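Local coordinates for protein alcohol dehydrogenase, zinc-containing (Thermotoga maritima, PDB 1VJ0) that binds two zinc ions per chain and probably acts as a zinc-dependent alcohol dehydrogenase of the medium-chain dehydrogenase/reductase type, at residues L349-L354 against R369-V374. Sequence-based numbering, arbitrary orientation.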
loop_
_atom_site.group_PDB
_atom_site.type_symbol
_atom_site.label_atom_id
_atom_site.label_comp_id
_atom_site.label_asym_id
_atom_site.label_seq_id
_atom_site.Cartn_x
_atom_site.Cartn_y
_atom_site.Cartn_z
ATOM N N LEU A 349 0.998 -33.962 -1.895
ATOM C CA LEU A 349 0.866 -33.658 -3.295
ATOM C C LEU A 349 1.756 -34.555 -4.168
ATOM O O LEU A 349 1.468 -34.748 -5.342
ATOM C CB LEU A 349 1.225 -32.206 -3.535
ATOM C CG LEU A 349 0.167 -31.144 -3.268
ATOM C CD1 LEU A 349 -0.306 -31.137 -1.844
ATOM C CD2 LEU A 349 0.731 -29.771 -3.607
ATOM N N ILE A 350 2.819 -35.118 -3.592
ATOM C CA ILE A 350 3.754 -35.957 -4.375
ATOM C C ILE A 350 3.205 -37.344 -4.465
ATOM O O ILE A 350 3.143 -38.048 -3.482
ATOM C CB ILE A 350 5.178 -35.943 -3.780
ATOM C CG1 ILE A 350 5.701 -34.508 -3.802
ATOM C CG2 ILE A 350 6.106 -36.912 -4.601
ATOM C CD1 ILE A 350 6.837 -34.227 -2.865
ATOM N N THR A 351 2.730 -37.714 -5.642
ATOM C CA THR A 351 2.102 -39.006 -5.818
ATOM C C THR A 351 3.028 -40.039 -6.365
ATOM O O THR A 351 2.744 -41.234 -6.209
ATOM C CB THR A 351 0.880 -38.930 -6.735
ATOM O OG1 THR A 351 1.202 -38.219 -7.925
ATOM C CG2 THR A 351 -0.256 -38.161 -6.071
ATOM N N HIS A 352 4.118 -39.607 -7.004
ATOM C CA HIS A 352 5.015 -40.551 -7.671
ATOM C C HIS A 352 6.453 -40.060 -7.529
ATOM O O HIS A 352 6.717 -38.871 -7.683
ATOM C CB HIS A 352 4.690 -40.598 -9.145
ATOM C CG HIS A 352 3.347 -41.197 -9.451
ATOM N ND1 HIS A 352 2.172 -40.485 -9.347
ATOM C CD2 HIS A 352 2.999 -42.449 -9.833
ATOM C CE1 HIS A 352 1.155 -41.273 -9.662
ATOM N NE2 HIS A 352 1.631 -42.462 -9.986
ATOM N N ARG A 353 7.365 -40.972 -7.256
ATOM C CA ARG A 353 8.800 -40.684 -7.288
ATOM C C ARG A 353 9.452 -41.676 -8.204
ATOM O O ARG A 353 9.327 -42.879 -7.984
ATOM C CB ARG A 353 9.427 -40.807 -5.911
ATOM C CG ARG A 353 8.855 -39.852 -4.901
ATOM C CD ARG A 353 9.842 -39.269 -3.902
ATOM N NE ARG A 353 10.861 -40.236 -3.512
ATOM C CZ ARG A 353 12.191 -40.073 -3.591
ATOM N NH1 ARG A 353 12.723 -38.949 -4.038
ATOM N NH2 ARG A 353 12.993 -41.075 -3.204
ATOM N N LEU A 354 10.103 -41.179 -9.250
ATOM C CA LEU A 354 10.715 -42.041 -10.263
ATOM C C LEU A 354 12.187 -41.759 -10.375
ATOM O O LEU A 354 12.590 -40.660 -10.082
ATOM C CB LEU A 354 10.077 -41.819 -11.632
ATOM C CG LEU A 354 8.811 -42.631 -11.910
ATOM C CD1 LEU A 354 7.756 -42.449 -10.870
ATOM C CD2 LEU A 354 8.258 -42.213 -13.255
ATOM N N ARG A 369 -2.459 -37.464 -16.256
ATOM C CA ARG A 369 -2.985 -37.054 -14.941
ATOM C C ARG A 369 -3.167 -38.217 -13.978
ATOM O O ARG A 369 -3.839 -38.103 -12.964
ATOM C CB ARG A 369 -4.249 -36.197 -15.054
ATOM C CG ARG A 369 -4.025 -34.915 -15.811
ATOM C CD ARG A 369 -5.237 -34.027 -15.819
ATOM N NE ARG A 369 -4.861 -32.624 -15.719
ATOM C CZ ARG A 369 -5.607 -31.648 -15.172
ATOM N NH1 ARG A 369 -6.830 -31.886 -14.657
ATOM N NH2 ARG A 369 -5.116 -30.411 -15.150
ATOM N N GLU A 370 -2.502 -39.323 -14.264
ATOM C CA GLU A 370 -2.330 -40.394 -13.281
ATOM C C GLU A 370 -1.519 -39.861 -12.088
ATOM O O GLU A 370 -1.692 -40.326 -10.973
ATOM C CB GLU A 370 -1.565 -41.550 -13.902
ATOM C CG GLU A 370 -1.572 -42.830 -13.082
ATOM C CD GLU A 370 -1.069 -44.027 -13.871
ATOM O OE1 GLU A 370 -1.178 -44.028 -15.130
ATOM O OE2 GLU A 370 -0.542 -44.975 -13.231
ATOM N N ALA A 371 -0.596 -38.921 -12.335
ATOM C CA ALA A 371 0.128 -38.291 -11.235
ATOM C C ALA A 371 -0.414 -36.887 -11.017
ATOM O O ALA A 371 -0.825 -36.215 -11.976
ATOM C CB ALA A 371 1.636 -38.228 -11.535
ATOM N N LEU A 372 -0.376 -36.440 -9.758
ATOM C CA LEU A 372 -0.610 -35.050 -9.413
ATOM C C LEU A 372 0.729 -34.295 -9.511
ATOM O O LEU A 372 0.796 -33.219 -10.099
ATOM C CB LEU A 372 -1.213 -34.941 -8.005
ATOM C CG LEU A 372 -1.462 -33.593 -7.335
ATOM C CD1 LEU A 372 -2.287 -32.717 -8.196
ATOM C CD2 LEU A 372 -2.181 -33.764 -5.992
ATOM N N LYS A 373 1.765 -34.869 -8.893
ATOM C CA LYS A 373 3.123 -34.397 -8.996
ATOM C C LYS A 373 4.109 -35.560 -8.923
ATOM O O LYS A 373 4.010 -36.423 -8.047
ATOM C CB LYS A 373 3.424 -33.380 -7.861
ATOM C CG LYS A 373 4.683 -32.654 -8.032
ATOM C CD LYS A 373 4.478 -31.517 -8.991
ATOM C CE LYS A 373 5.759 -30.974 -9.460
ATOM N NZ LYS A 373 5.410 -30.067 -10.563
ATOM N N VAL A 374 5.038 -35.572 -9.872
ATOM C CA VAL A 374 6.159 -36.510 -9.882
ATOM C C VAL A 374 7.447 -35.794 -9.538
ATOM O O VAL A 374 7.722 -34.712 -10.062
ATOM C CB VAL A 374 6.390 -37.129 -11.263
ATOM C CG1 VAL A 374 7.542 -38.190 -11.189
ATOM C CG2 VAL A 374 5.097 -37.747 -11.809
HETATM O O HOH W 1 0.263 -44.490 -10.930
#
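The H352 side chain runs along the loop that enters strand 374-377. H352 CB packs on V374 CG2 at 3.9 Å. Its chi1 of -67° turns the ring away from the carbonyl carbon, to lie along A371 and E370. H352 ND1 comes 3.2 Å from A371 CB. H352 ND1 also shares a hydrogen bond with T351 OG1 (2.8 Å); either may donate. H352 CE1 meets E370 O at the ring edge, 3.3 Å away. At the tip, NE2 binds a water in the ring plane, and that water donates to E370 OE2. The acidic group may favour a protonated ring. An alanine here would remove the ring and both its bonds, and would probably leave the T351 hydroxyl and E370 carboxylate less firmly placed. A chi1 of 49° sets T351 OG1 between its own N and C, facing L372 N, which donates to it at 3.0 Å. K373 O receives T351 N at 3.0 Å, in the carbonyl plane, and a weak bond from H352 N. H352 O takes a CA-H...O contact from V374. H352 and V374 form a parallel bridge between strands 352-355 and 374-377. Helix 359-368 joins the two strands in a beta-alpha-beta crossover, with L365 against H352 and A371. L349 and L372 reach helix 206-217. K373 NZ hydrogen-bonds V54 O and forms a salt bridge with zinc ligand E78, so the contact borders that metal site.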